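Local coordinates for protein D-lactate dehydrogenase (Fermentative) (Pseudomonas aeruginosa, PDB 6ABJ) that catalyses, as a fermentative dehydrogenase, the NAD-dependent interconversion of D-lactate and pyruvate, at residues 36-41 with 323-328; 48-53 with 70-75; 156-161 with 180-185; 221-226 with 250-255; 261-266 with 298-303. All coordinates share one frame; numbering follows the deposited sequence.

Contact 1 (36-41 with 323-328); sequences NHRHGF and IADTTL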
# COMPACT_ATOMS: atom_id res chain seq x y z
N ASN B 36 14.91 12.70 -32.57
CA ASN B 36 14.56 13.50 -33.77
C ASN B 36 15.59 14.60 -34.13
O ASN B 36 15.49 15.21 -35.19
CB ASN B 36 13.17 14.13 -33.57
CG ASN B 36 12.50 14.55 -34.88
OD1 ASN B 36 12.63 13.90 -35.95
ND2 ASN B 36 11.78 15.65 -34.80
N HIS B 37 16.62 14.80 -33.29
CA HIS B 37 17.67 15.80 -33.53
C HIS B 37 18.48 15.50 -34.80
O HIS B 37 19.16 16.37 -35.30
CB HIS B 37 18.61 15.97 -32.31
CG HIS B 37 17.94 16.55 -31.10
ND1 HIS B 37 16.74 17.25 -31.16
CD2 HIS B 37 18.30 16.57 -29.79
CE1 HIS B 37 16.40 17.65 -29.95
NE2 HIS B 37 17.33 17.25 -29.10
N ARG B 38 18.40 14.28 -35.32
CA ARG B 38 19.03 13.92 -36.58
C ARG B 38 18.00 13.55 -37.66
O ARG B 38 18.34 12.91 -38.62
CB ARG B 38 20.05 12.77 -36.37
CG ARG B 38 19.69 11.76 -35.27
CD ARG B 38 20.14 12.34 -33.92
NE ARG B 38 19.79 11.49 -32.79
CZ ARG B 38 20.45 10.38 -32.46
NH1 ARG B 38 21.49 9.97 -33.17
NH2 ARG B 38 20.06 9.67 -31.41
N HIS B 39 16.75 13.98 -37.51
CA HIS B 39 15.75 13.76 -38.55
C HIS B 39 14.93 15.00 -38.85
O HIS B 39 14.68 15.29 -40.01
CB HIS B 39 14.80 12.60 -38.21
CG HIS B 39 15.49 11.28 -38.11
ND1 HIS B 39 15.89 10.55 -39.22
CD2 HIS B 39 15.90 10.58 -37.03
CE1 HIS B 39 16.51 9.46 -38.83
NE2 HIS B 39 16.53 9.45 -37.50
N GLY B 40 14.45 15.70 -37.83
CA GLY B 40 13.62 16.88 -38.05
C GLY B 40 12.22 16.54 -38.55
O GLY B 40 11.60 17.33 -39.28
N PHE B 41 11.72 15.38 -38.18
CA PHE B 41 10.35 15.07 -38.53
C PHE B 41 9.40 15.96 -37.70
O PHE B 41 9.78 16.55 -36.71
CB PHE B 41 10.09 13.57 -38.32
CG PHE B 41 10.95 12.65 -39.19
CD1 PHE B 41 11.37 13.02 -40.47
CD2 PHE B 41 11.30 11.37 -38.73
CE1 PHE B 41 12.14 12.14 -41.26
CE2 PHE B 41 12.04 10.49 -39.52
CZ PHE B 41 12.46 10.87 -40.79
N ILE B 323 14.97 2.40 -29.06
CA ILE B 323 13.66 2.21 -29.71
C ILE B 323 13.31 3.43 -30.59
O ILE B 323 12.80 3.30 -31.72
CB ILE B 323 12.56 2.02 -28.65
CG1 ILE B 323 12.60 0.57 -28.07
CG2 ILE B 323 11.16 2.30 -29.19
CD1 ILE B 323 11.91 0.47 -26.72
N ALA B 324 13.53 4.62 -30.06
CA ALA B 324 13.21 5.85 -30.82
C ALA B 324 14.10 6.01 -32.05
O ALA B 324 13.58 6.29 -33.13
CB ALA B 324 13.32 7.06 -29.93
N ASP B 325 15.41 5.80 -31.89
CA ASP B 325 16.40 5.88 -32.97
C ASP B 325 16.06 4.85 -34.07
O ASP B 325 16.05 5.13 -35.26
CB ASP B 325 17.81 5.53 -32.44
CG ASP B 325 18.40 6.59 -31.53
OD1 ASP B 325 17.84 7.67 -31.35
OD2 ASP B 325 19.48 6.33 -31.00
N THR B 326 15.81 3.61 -33.64
CA THR B 326 15.46 2.56 -34.54
C THR B 326 14.18 2.91 -35.29
O THR B 326 14.13 2.77 -36.54
CB THR B 326 15.40 1.21 -33.81
OG1 THR B 326 16.76 0.85 -33.48
CG2 THR B 326 14.86 0.18 -34.71
N THR B 327 13.17 3.40 -34.59
CA THR B 327 11.87 3.66 -35.22
C THR B 327 11.99 4.84 -36.24
O THR B 327 11.49 4.74 -37.36
CB THR B 327 10.83 3.95 -34.15
OG1 THR B 327 10.70 2.77 -33.32
CG2 THR B 327 9.49 4.32 -34.75
N LEU B 328 12.67 5.93 -35.86
CA LEU B 328 12.88 7.05 -36.77
C LEU B 328 13.76 6.63 -37.98
O LEU B 328 13.44 6.99 -39.13
CB LEU B 328 13.43 8.28 -36.02
CG LEU B 328 12.46 8.87 -34.97
CD1 LEU B 328 12.90 10.22 -34.45
CD2 LEU B 328 11.03 8.97 -35.47

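Contact 2 (48-53 with 70-75); sequences AHLQAD and DDLSRP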
# COMPACT_ATOMS: atom_id res chain seq x y z
N ALA B 48 -4.63 9.31 -26.86
CA ALA B 48 -5.66 8.31 -27.04
C ALA B 48 -5.16 7.08 -27.77
O ALA B 48 -4.28 7.18 -28.59
CB ALA B 48 -6.82 8.91 -27.79
N HIS B 49 -5.76 5.94 -27.45
CA HIS B 49 -5.57 4.70 -28.18
C HIS B 49 -6.05 4.81 -29.62
O HIS B 49 -7.07 5.43 -29.89
CB HIS B 49 -6.31 3.53 -27.54
CG HIS B 49 -5.91 3.24 -26.13
ND1 HIS B 49 -4.63 3.40 -25.66
CD2 HIS B 49 -6.65 2.78 -25.09
CE1 HIS B 49 -4.59 3.06 -24.38
NE2 HIS B 49 -5.80 2.68 -24.01
N LEU B 50 -5.35 4.13 -30.51
CA LEU B 50 -5.86 3.92 -31.84
C LEU B 50 -6.95 2.83 -31.84
O LEU B 50 -6.77 1.74 -31.30
CB LEU B 50 -4.73 3.49 -32.77
CG LEU B 50 -5.16 3.14 -34.19
CD1 LEU B 50 -5.73 4.36 -34.90
CD2 LEU B 50 -3.96 2.57 -34.94
N GLN B 51 -8.07 3.16 -32.46
CA GLN B 51 -9.19 2.23 -32.62
C GLN B 51 -10.12 2.87 -33.69
O GLN B 51 -9.88 4.02 -34.17
CB GLN B 51 -9.91 2.10 -31.28
CG GLN B 51 -10.13 3.47 -30.63
CD GLN B 51 -10.72 3.36 -29.25
OE1 GLN B 51 -10.38 2.46 -28.50
NE2 GLN B 51 -11.62 4.27 -28.91
N ALA B 52 -11.17 2.13 -34.05
CA ALA B 52 -12.07 2.55 -35.14
C ALA B 52 -12.47 4.04 -35.03
O ALA B 52 -12.37 4.81 -36.00
CB ALA B 52 -13.29 1.65 -35.21
N ASP B 53 -12.84 4.48 -33.84
CA ASP B 53 -13.36 5.83 -33.67
C ASP B 53 -12.32 6.95 -33.40
O ASP B 53 -12.70 8.11 -33.27
CB ASP B 53 -14.45 5.83 -32.59
CG ASP B 53 -13.89 6.00 -31.16
OD1 ASP B 53 -12.91 5.30 -30.80
OD2 ASP B 53 -14.43 6.83 -30.39
N ASP B 70 -2.49 -0.56 -29.30
CA ASP B 70 -3.27 0.09 -30.34
C ASP B 70 -3.96 -0.95 -31.25
O ASP B 70 -3.45 -2.05 -31.51
CB ASP B 70 -2.37 1.01 -31.16
CG ASP B 70 -1.98 2.28 -30.41
OD1 ASP B 70 -2.87 2.95 -29.84
OD2 ASP B 70 -0.77 2.64 -30.41
N ASP B 71 -5.13 -0.60 -31.73
CA ASP B 71 -5.91 -1.54 -32.53
C ASP B 71 -5.58 -1.35 -34.03
O ASP B 71 -5.93 -0.33 -34.59
CB ASP B 71 -7.40 -1.30 -32.27
CG ASP B 71 -8.29 -2.24 -33.05
OD1 ASP B 71 -7.81 -3.17 -33.76
OD2 ASP B 71 -9.51 -2.02 -32.95
N LEU B 72 -4.87 -2.32 -34.60
CA LEU B 72 -4.53 -2.31 -36.04
C LEU B 72 -5.15 -3.51 -36.77
O LEU B 72 -4.48 -4.24 -37.60
CB LEU B 72 -3.00 -2.29 -36.21
CG LEU B 72 -2.39 -0.93 -35.84
CD1 LEU B 72 -0.88 -1.04 -35.61
CD2 LEU B 72 -2.70 0.07 -36.94
N SER B 73 -6.42 -3.75 -36.45
CA SER B 73 -7.21 -4.77 -37.14
C SER B 73 -7.62 -4.18 -38.49
O SER B 73 -7.46 -2.97 -38.72
CB SER B 73 -8.46 -5.18 -36.28
OG SER B 73 -9.16 -4.00 -35.96
N ARG B 74 -8.15 -5.02 -39.37
CA ARG B 74 -8.58 -4.57 -40.72
C ARG B 74 -9.42 -3.30 -40.73
O ARG B 74 -9.10 -2.36 -41.47
CB ARG B 74 -9.29 -5.69 -41.49
CG ARG B 74 -9.95 -5.21 -42.78
CD ARG B 74 -10.66 -6.32 -43.55
NE ARG B 74 -9.71 -7.08 -44.38
CZ ARG B 74 -9.13 -6.64 -45.51
NH1 ARG B 74 -9.41 -5.43 -46.00
NH2 ARG B 74 -8.25 -7.40 -46.16
N PRO B 75 -10.48 -3.21 -39.89
CA PRO B 75 -11.26 -1.97 -39.98
C PRO B 75 -10.46 -0.68 -39.74
O PRO B 75 -10.73 0.39 -40.34
CB PRO B 75 -12.34 -2.15 -38.89
CG PRO B 75 -12.57 -3.64 -38.84
CD PRO B 75 -11.22 -4.28 -39.17

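Contact 3 (156-161 with 180-185); sequences FDLHGK and AGFGCE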
# COMPACT_ATOMS: atom_id res chain seq x y z
N PHE B 156 17.85 -15.58 0.59
CA PHE B 156 18.92 -16.51 0.37
C PHE B 156 20.06 -15.84 -0.39
O PHE B 156 19.84 -14.94 -1.22
CB PHE B 156 18.38 -17.76 -0.36
CG PHE B 156 17.81 -17.49 -1.74
CD1 PHE B 156 16.47 -17.19 -1.90
CD2 PHE B 156 18.58 -17.55 -2.86
CE1 PHE B 156 15.93 -17.01 -3.16
CE2 PHE B 156 18.03 -17.37 -4.14
CZ PHE B 156 16.68 -17.15 -4.28
N ASP B 157 21.28 -16.26 -0.10
CA ASP B 157 22.41 -15.75 -0.84
C ASP B 157 22.29 -16.23 -2.28
O ASP B 157 22.01 -17.41 -2.53
CB ASP B 157 23.71 -16.34 -0.31
CG ASP B 157 24.06 -15.86 1.07
OD1 ASP B 157 23.32 -15.02 1.62
OD2 ASP B 157 25.08 -16.34 1.60
N LEU B 158 22.53 -15.34 -3.24
CA LEU B 158 22.66 -15.74 -4.59
C LEU B 158 23.98 -16.50 -4.87
O LEU B 158 24.03 -17.47 -5.67
CB LEU B 158 22.58 -14.54 -5.52
CG LEU B 158 21.21 -13.83 -5.62
CD1 LEU B 158 21.27 -12.59 -6.46
CD2 LEU B 158 20.10 -14.77 -6.12
N HIS B 159 25.04 -16.03 -4.23
CA HIS B 159 26.33 -16.72 -4.31
C HIS B 159 26.19 -18.22 -4.13
O HIS B 159 25.63 -18.66 -3.15
CB HIS B 159 27.29 -16.13 -3.28
CG HIS B 159 28.67 -16.69 -3.37
ND1 HIS B 159 29.17 -17.59 -2.45
CD2 HIS B 159 29.65 -16.51 -4.29
CE1 HIS B 159 30.39 -17.95 -2.81
NE2 HIS B 159 30.69 -17.31 -3.92
N GLY B 160 26.67 -19.01 -5.09
CA GLY B 160 26.67 -20.44 -4.96
C GLY B 160 25.41 -21.10 -5.50
O GLY B 160 25.40 -22.33 -5.75
N LYS B 161 24.34 -20.33 -5.76
CA LYS B 161 23.11 -20.94 -6.24
C LYS B 161 23.20 -21.27 -7.75
O LYS B 161 23.97 -20.67 -8.50
CB LYS B 161 21.89 -20.03 -6.01
CG LYS B 161 21.59 -19.71 -4.56
CD LYS B 161 21.35 -20.99 -3.76
CE LYS B 161 20.99 -20.79 -2.29
NZ LYS B 161 21.99 -19.93 -1.59
N ALA B 180 26.64 -14.70 -13.26
CA ALA B 180 28.00 -15.18 -13.01
C ALA B 180 28.80 -14.29 -12.09
O ALA B 180 29.48 -14.78 -11.22
CB ALA B 180 28.73 -15.40 -14.31
N GLY B 181 28.63 -12.97 -12.19
CA GLY B 181 29.31 -12.02 -11.29
C GLY B 181 28.90 -12.05 -9.84
O GLY B 181 29.66 -11.63 -8.95
N PHE B 182 27.70 -12.58 -9.58
CA PHE B 182 27.25 -12.81 -8.21
C PHE B 182 27.89 -14.11 -7.66
O PHE B 182 27.74 -14.43 -6.48
CB PHE B 182 25.71 -12.96 -8.16
CG PHE B 182 24.92 -11.69 -8.23
CD1 PHE B 182 24.59 -11.02 -7.05
CD2 PHE B 182 24.39 -11.23 -9.41
CE1 PHE B 182 23.86 -9.84 -7.10
CE2 PHE B 182 23.60 -10.03 -9.45
CZ PHE B 182 23.33 -9.38 -8.29
N GLY B 183 28.62 -14.86 -8.51
CA GLY B 183 29.17 -16.14 -8.05
C GLY B 183 28.17 -17.28 -8.12
O GLY B 183 28.26 -18.25 -7.37
N CYS B 184 27.19 -17.14 -9.01
CA CYS B 184 26.23 -18.21 -9.19
C CYS B 184 26.89 -19.26 -10.09
O CYS B 184 27.78 -18.96 -10.88
CB CYS B 184 24.99 -17.67 -9.86
SG CYS B 184 24.15 -16.40 -8.89
N GLU B 185 26.37 -20.46 -9.98
CA GLU B 185 26.75 -21.55 -10.86
C GLU B 185 25.74 -21.52 -11.99
O GLU B 185 24.53 -21.80 -11.76
CB GLU B 185 26.67 -22.86 -10.10
CG GLU B 185 27.06 -24.07 -10.93
CD GLU B 185 26.95 -25.39 -10.22
OE1 GLU B 185 26.75 -25.50 -9.00
OE2 GLU B 185 27.03 -26.36 -10.97
O HOH W 1 27.13 -24.16 -6.65

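Contact 4 (221-226 with 250-255); sequences CPLTAD and RGALVN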
# COMPACT_ATOMS: atom_id res chain seq x y z
N CYS B 221 14.13 -17.51 -24.18
CA CYS B 221 14.06 -18.09 -25.51
C CYS B 221 12.95 -17.41 -26.32
O CYS B 221 11.93 -16.97 -25.73
CB CYS B 221 13.82 -19.58 -25.41
SG CYS B 221 12.38 -19.96 -24.36
N PRO B 222 13.12 -17.33 -27.67
CA PRO B 222 12.04 -16.90 -28.55
C PRO B 222 10.78 -17.72 -28.41
O PRO B 222 10.82 -18.94 -28.08
CB PRO B 222 12.65 -17.08 -29.98
CG PRO B 222 14.12 -16.87 -29.76
CD PRO B 222 14.37 -17.58 -28.43
N LEU B 223 9.64 -17.07 -28.63
CA LEU B 223 8.38 -17.79 -28.65
C LEU B 223 8.14 -18.40 -30.06
O LEU B 223 8.16 -17.68 -31.04
CB LEU B 223 7.19 -16.86 -28.28
CG LEU B 223 5.79 -17.46 -28.51
CD1 LEU B 223 5.52 -18.62 -27.59
CD2 LEU B 223 4.69 -16.39 -28.38
N THR B 224 7.86 -19.69 -30.11
CA THR B 224 7.61 -20.42 -31.37
C THR B 224 6.63 -21.50 -31.00
O THR B 224 6.27 -21.65 -29.83
CB THR B 224 8.86 -21.08 -31.91
OG1 THR B 224 9.26 -22.14 -31.02
CG2 THR B 224 9.99 -20.07 -32.07
N ALA B 225 6.18 -22.26 -31.99
CA ALA B 225 5.25 -23.34 -31.72
C ALA B 225 5.85 -24.31 -30.72
O ALA B 225 5.13 -24.89 -29.93
CB ALA B 225 4.89 -24.10 -33.02
N ASP B 226 7.17 -24.48 -30.76
CA ASP B 226 7.88 -25.39 -29.84
C ASP B 226 8.05 -24.89 -28.39
O ASP B 226 8.15 -25.69 -27.46
CB ASP B 226 9.28 -25.65 -30.37
CG ASP B 226 9.40 -27.01 -31.00
OD1 ASP B 226 8.37 -27.45 -31.53
OD2 ASP B 226 10.49 -27.61 -30.99
N ARG B 250 8.44 -13.86 -23.21
CA ARG B 250 7.12 -13.57 -23.81
C ARG B 250 6.11 -14.30 -22.99
O ARG B 250 6.37 -15.36 -22.48
CB ARG B 250 7.01 -14.12 -25.28
CG ARG B 250 7.88 -13.41 -26.32
CD ARG B 250 7.37 -12.03 -26.77
NE ARG B 250 5.96 -12.12 -27.14
CZ ARG B 250 5.49 -12.76 -28.22
NH1 ARG B 250 6.30 -13.39 -29.08
NH2 ARG B 250 4.18 -12.79 -28.44
N GLY B 251 4.92 -13.72 -22.87
CA GLY B 251 3.87 -14.25 -22.01
C GLY B 251 3.55 -15.68 -22.27
O GLY B 251 3.41 -16.49 -21.34
N ALA B 252 3.50 -16.03 -23.55
CA ALA B 252 3.02 -17.36 -23.93
C ALA B 252 4.05 -18.46 -23.66
O ALA B 252 3.77 -19.61 -23.93
CB ALA B 252 2.57 -17.37 -25.43
N LEU B 253 5.25 -18.11 -23.18
CA LEU B 253 6.25 -19.16 -22.78
C LEU B 253 5.77 -19.96 -21.62
O LEU B 253 6.24 -21.06 -21.35
CB LEU B 253 7.61 -18.54 -22.48
CG LEU B 253 8.37 -17.88 -23.61
CD1 LEU B 253 9.68 -17.26 -23.16
CD2 LEU B 253 8.67 -18.84 -24.79
N VAL B 254 4.78 -19.42 -20.89
CA VAL B 254 4.32 -20.07 -19.71
C VAL B 254 2.79 -20.22 -19.73
O VAL B 254 2.09 -19.42 -20.33
CB VAL B 254 4.81 -19.21 -18.50
CG1 VAL B 254 3.79 -18.18 -18.13
CG2 VAL B 254 5.06 -20.10 -17.34
N ASN B 255 2.31 -21.27 -19.09
CA ASN B 255 0.91 -21.46 -18.90
C ASN B 255 0.56 -20.93 -17.53
O ASN B 255 0.63 -21.64 -16.54
CB ASN B 255 0.50 -22.95 -19.00
CG ASN B 255 -1.00 -23.14 -19.01
OD1 ASN B 255 -1.78 -22.18 -18.94
ND2 ASN B 255 -1.42 -24.40 -19.01

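Contact 5 (261-266 with 298-303); sequences EALKSG and ARLLSF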
# COMPACT_ATOMS: atom_id res chain seq x y z
N GLU B 261 -1.47 -23.29 -9.10
CA GLU B 261 -1.50 -24.42 -8.21
C GLU B 261 -0.12 -24.69 -7.62
O GLU B 261 -0.03 -25.06 -6.46
CB GLU B 261 -2.13 -25.65 -8.91
CG GLU B 261 -3.66 -25.50 -9.02
CD GLU B 261 -4.38 -25.15 -7.68
OE1 GLU B 261 -4.17 -25.85 -6.65
OE2 GLU B 261 -5.18 -24.18 -7.64
N ALA B 262 0.92 -24.43 -8.40
CA ALA B 262 2.32 -24.60 -7.99
C ALA B 262 2.72 -23.61 -6.90
O ALA B 262 3.43 -23.95 -5.99
CB ALA B 262 3.20 -24.42 -9.19
N LEU B 263 2.21 -22.39 -7.02
CA LEU B 263 2.40 -21.37 -5.98
C LEU B 263 1.60 -21.73 -4.75
O LEU B 263 2.12 -21.65 -3.63
CB LEU B 263 2.04 -19.98 -6.53
CG LEU B 263 3.02 -19.38 -7.54
CD1 LEU B 263 2.39 -18.34 -8.44
CD2 LEU B 263 4.23 -18.74 -6.83
N LYS B 264 0.36 -22.20 -4.91
CA LYS B 264 -0.42 -22.60 -3.75
C LYS B 264 0.23 -23.71 -2.96
O LYS B 264 0.20 -23.70 -1.72
CB LYS B 264 -1.82 -22.96 -4.12
CG LYS B 264 -2.60 -21.74 -4.54
CD LYS B 264 -3.95 -22.11 -5.10
CE LYS B 264 -4.84 -22.84 -4.14
NZ LYS B 264 -6.08 -23.16 -4.89
N SER B 265 0.85 -24.66 -3.66
CA SER B 265 1.38 -25.83 -2.95
C SER B 265 2.74 -25.57 -2.37
O SER B 265 3.24 -26.36 -1.56
CB SER B 265 1.52 -27.02 -3.90
OG SER B 265 2.49 -26.78 -4.86
N GLY B 266 3.38 -24.51 -2.81
CA GLY B 266 4.76 -24.24 -2.41
C GLY B 266 5.77 -24.88 -3.37
O GLY B 266 6.94 -24.61 -3.25
N ALA B 298 -5.49 -12.09 -11.80
CA ALA B 298 -5.89 -11.53 -10.49
C ALA B 298 -5.31 -12.40 -9.33
O ALA B 298 -4.86 -11.88 -8.26
CB ALA B 298 -7.39 -11.41 -10.37
N ARG B 299 -5.33 -13.68 -9.52
CA ARG B 299 -4.88 -14.61 -8.50
C ARG B 299 -3.35 -14.52 -8.36
O ARG B 299 -2.84 -14.48 -7.25
CB ARG B 299 -5.29 -16.05 -8.81
CG ARG B 299 -4.90 -17.06 -7.73
CD ARG B 299 -5.66 -16.78 -6.47
NE ARG B 299 -5.83 -17.96 -5.62
CZ ARG B 299 -5.35 -18.12 -4.38
NH1 ARG B 299 -4.57 -17.22 -3.80
NH2 ARG B 299 -5.61 -19.23 -3.73
N LEU B 300 -2.63 -14.42 -9.48
CA LEU B 300 -1.19 -14.26 -9.42
C LEU B 300 -0.80 -13.01 -8.67
O LEU B 300 0.12 -13.06 -7.85
CB LEU B 300 -0.59 -14.17 -10.84
CG LEU B 300 -0.64 -15.50 -11.59
CD1 LEU B 300 -0.28 -15.29 -13.08
CD2 LEU B 300 0.31 -16.50 -10.95
N LEU B 301 -1.47 -11.90 -8.97
CA LEU B 301 -1.19 -10.65 -8.35
C LEU B 301 -1.30 -10.63 -6.78
O LEU B 301 -0.61 -9.84 -6.18
CB LEU B 301 -2.02 -9.52 -8.91
CG LEU B 301 -1.60 -9.18 -10.36
CD1 LEU B 301 -2.71 -8.37 -11.03
CD2 LEU B 301 -0.27 -8.44 -10.45
N SER B 302 -2.07 -11.55 -6.22
CA SER B 302 -2.35 -11.66 -4.80
C SER B 302 -1.28 -12.25 -3.92
O SER B 302 -1.20 -11.98 -2.71
CB SER B 302 -3.56 -12.59 -4.62
OG SER B 302 -4.78 -12.03 -5.04
N PHE B 303 -0.49 -13.14 -4.52
CA PHE B 303 0.46 -13.95 -3.79
C PHE B 303 1.57 -13.03 -3.29
O PHE B 303 2.01 -12.11 -3.97
CB PHE B 303 1.09 -14.96 -4.68
CG PHE B 303 0.18 -16.06 -5.07
CD1 PHE B 303 -0.25 -16.94 -4.12
CD2 PHE B 303 -0.26 -16.21 -6.34
CE1 PHE B 303 -1.09 -18.00 -4.48
CE2 PHE B 303 -1.04 -17.31 -6.70
CZ PHE B 303 -1.46 -18.18 -5.79

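Contact 1 (36-41 with 323-328)
The imidazole of His39 lies against Leu328 with the carbonyl O of that residue over one face, and His39 CD2 sits 3.5 Å from Leu328 CB. Phe41 meets the same carbonyl differently: Leu328 O stands at the ring edge, near its plane, 3.8 Å from Phe41 CE2. One face of the Phe41 ring is covered by His39 CB, 3.6 Å above the plane and over its centre. The side chains of Phe41 and Leu328 slide past each other in opposite directions, with Phe41 CD2 4.1 Å from Leu328 CD2. The other branch of the leucine turns to the start of the loop, where CD1 is 3.7 Å from Asn36 N.

Asn36 holds the loop in shape. Its CG is anti to the backbone N (chi1 -160°), and OD1 accepts from Phe41 N at 2.8 Å, in the carbonyl plane and on a lone pair, while ND2 donates to Phe41 O. At the solvent side Arg38 NH2 forms a salt bridge with Asp325 OD1 at 3.0 Å. The guanidinium and carboxylate planes stand 87° apart, so this is not a flat, two-pronged pairing. Asp325 OD1 also takes a hydrogen bond from Ser35 at the end of helix 26-35.

Leu328 also touches Ile19 of strand 18-21, as does Phe41. The arrangement is that of a two-domain D-2-hydroxyacid dehydrogenase in which the C-terminal helix, here 317-335, packs back onto the N-terminal catalytic domain.

Contact 2 (48-53 with 70-75)
The two segments run in the same direction, with the CA atoms of Leu50 and Asp70 4.9 Å apart, and a backbone bond from Asp71 N to Leu50 O, 2.9 Å long with an angle of 160° at the hydrogen, joins the two loops. A side chain supplies the companion bond: Leu50 N points almost straight (175°) at Asp70 OD1, 2.8 Å away, which it reaches on the anti side and 33° out of the carboxylate plane. The same oxygen is bonded to Ser23, and OD2 accepts from Phe67 N, so both carboxylate oxygens are engaged.

Beyond this polar pair, Leu50 and Leu72 cross at about a right angle. Their methyls meet tightly, Leu50 CD2 to Leu72 CD2 being 3.4 Å, shorter than usual van der Waals contact. Nearby, Asp71 O is buried by the contact and has no polar partner in the model, with Leu50 CD2 3.5 Å from it.

The carboxylate of Asp71 turns back on its own chain. OD1 receives Ser73 N at 3.1 Å and Ser73 OG at 2.7 Å, both from the same face of its plane. The backbone bond makes this an Asx turn, leading to Ser73 at the N-cap position of helix 74-82. The loops follow strands 42-45 and 63-66, which flank strand 18-21, an arrangement characteristic of the carboxyl-end loops of a parallel alpha/beta sheet.

Contact 3 (156-161 with 180-185)
Leu158 lays its CD1 methyl over one face of the Phe182 ring, 4.0 Å from the centroid and 20° off the normal, which makes a CH-pi contact. The methyl is offset toward the rim and is nearest Phe182 CD1, at 3.7 Å. The leucine belongs to a type II turn from Leu158 to Lys161, and the phenylalanine precedes Gly183, whose positive phi (83°) belongs to a Schellman motif closing helix 170-181.

The two turns are joined through their backbones. Gly160 N donates to Gly183 O at 2.9 Å, from 47° above the carbonyl plane, and Glu185 N donates to Lys161 O at 2.8 Å. Beside the first of these bonds, His159 meets the end of the helix: its CA makes a C-H...O contact of 3.5 Å with Phe182 O, and the same oxygen sits at the edge of the imidazole, near its plane. A water donates to Gly160 O and to Glu185 OE1, each at 2.7 Å. Glu185 OE1 is also in a salt bridge with Arg162, so the acid links the water to the start of strand 162-166.

Lys161 curls back to donate through NZ to Asp157 O at 2.7 Å, and NZ is also paired with Glu318 of the second subunit. Glu123 of that subunit accepts from the backbone N of both Leu158 and His159. Within the chain, Leu158 and Phe182 both rest on helix 118-134. The two backbone bonds stand where the adjacent parallel strands 162-166 and 185-189 both begin, so the loop entering the first strand meets the turn that leads from helix 170-181 into the second.

Contact 4 (221-226 with 250-255)
Leu223 sets its CD2 methyl over one face of the Arg250 guanidinium, 3.5 Å from NH1 and 3.6 Å from NH2, and the two side chains cross at about a right angle. The same methyl is 3.8 Å from Ala252 CB, so a single leucine branch bridges the arginine and the alanine. Leu253 works on the other part of the first loop. Its CD1 comes 3.4 Å from Cys221 O, its CD2 is 3.9 Å from Cys221 SG, and Leu253 CD2 also approaches Leu223 CD1.

Torsions set these groups in place. Leu223 CG is anti to its backbone N (chi1 170°), and the arginine chain is bent at chi2 (-76°) and chi3 (-50°), its guanidinium ending with a face against Leu223 CD2. A short 3-10 turn at 251-253 brings Ala252 and Leu253 to the same loop.

In the next shell, Thr227 OG1 bonds to both Pro222 O and Thr224 N, and the 3-10 turn is tied by backbone bonds to His229 and Ile231. The NADH-binding residues Asp190 and Thr248 lie close by, about 6 Å from the Cys221 side chain and 8 Å from that of Leu253 respectively. An acetate ion, probably from the crystallisation liquor, lies about 5 Å from Arg250's side chain.

No hydrogen bond crosses between the loops. The contact is largely van der Waals, and a methyl over the guanidinium face lets an apolar group pack on a charged one without using an N-H.

Contact 5 (261-266 with 298-303)
Arg299 meets Lys264 at about a right angle, its NH2 resting 3.6 Å from Lys264 CD. Two positive groups therefore lie close together, Lys264 NZ and Arg299 NH2 being 4.1 Å apart. Both are paired with Asp295 of the third subunit, and Lys264 NZ also forms a salt bridge with Glu261 OE2 at 3.1 Å, which probably offsets the repulsion.

One residue on, Leu300 crosses Leu263 at about a right angle, with its CD2 3.7 Å from Leu263 CD1.

Phe303, just past the helix, touches both Leu263 and Lys264. Leu263 CB stands over one face of its ring, 4.1 Å from the centroid and 13° off the normal, a CH-pi contact. Lys264 CG comes to the ring edge near its plane, 3.9 Å from CZ. Within segment 298-303, the same CZ lies over a face of the Arg299 guanidinium, 3.7 Å above the plane and offset toward its rim.

The buried leucines continue onto strands 268-273 and 306-308, so helices 256-265 and 295-302 form neighbouring parts of a layer on the parallel sheet, as in the Rossmann-fold NAD-binding domain, here facing the third subunit of the tetramer.

How the contacts relate
Contacts 2 to 5 are nested along the chain within the loop closed by contact 1, whose helix brings the C-terminal end back to the N-terminal domain. Contacts 1 and 2 belong to that domain, with centres about 24 Å apart, and contacts 3, 4 and 5 to the Rossmann domain. Contact 4 is next to the NADH-binding residues, while the Asp70 side chain of contact 2 is about 12 Å from that of Phe314, another such residue. Contacts 4 and 5 come closest, about 7 Å between nearest atoms. Contacts 3 and 5 have centres about 26 Å apart; contact 3 meets the second subunit, while contact 5 meets mainly the third and also touches the second.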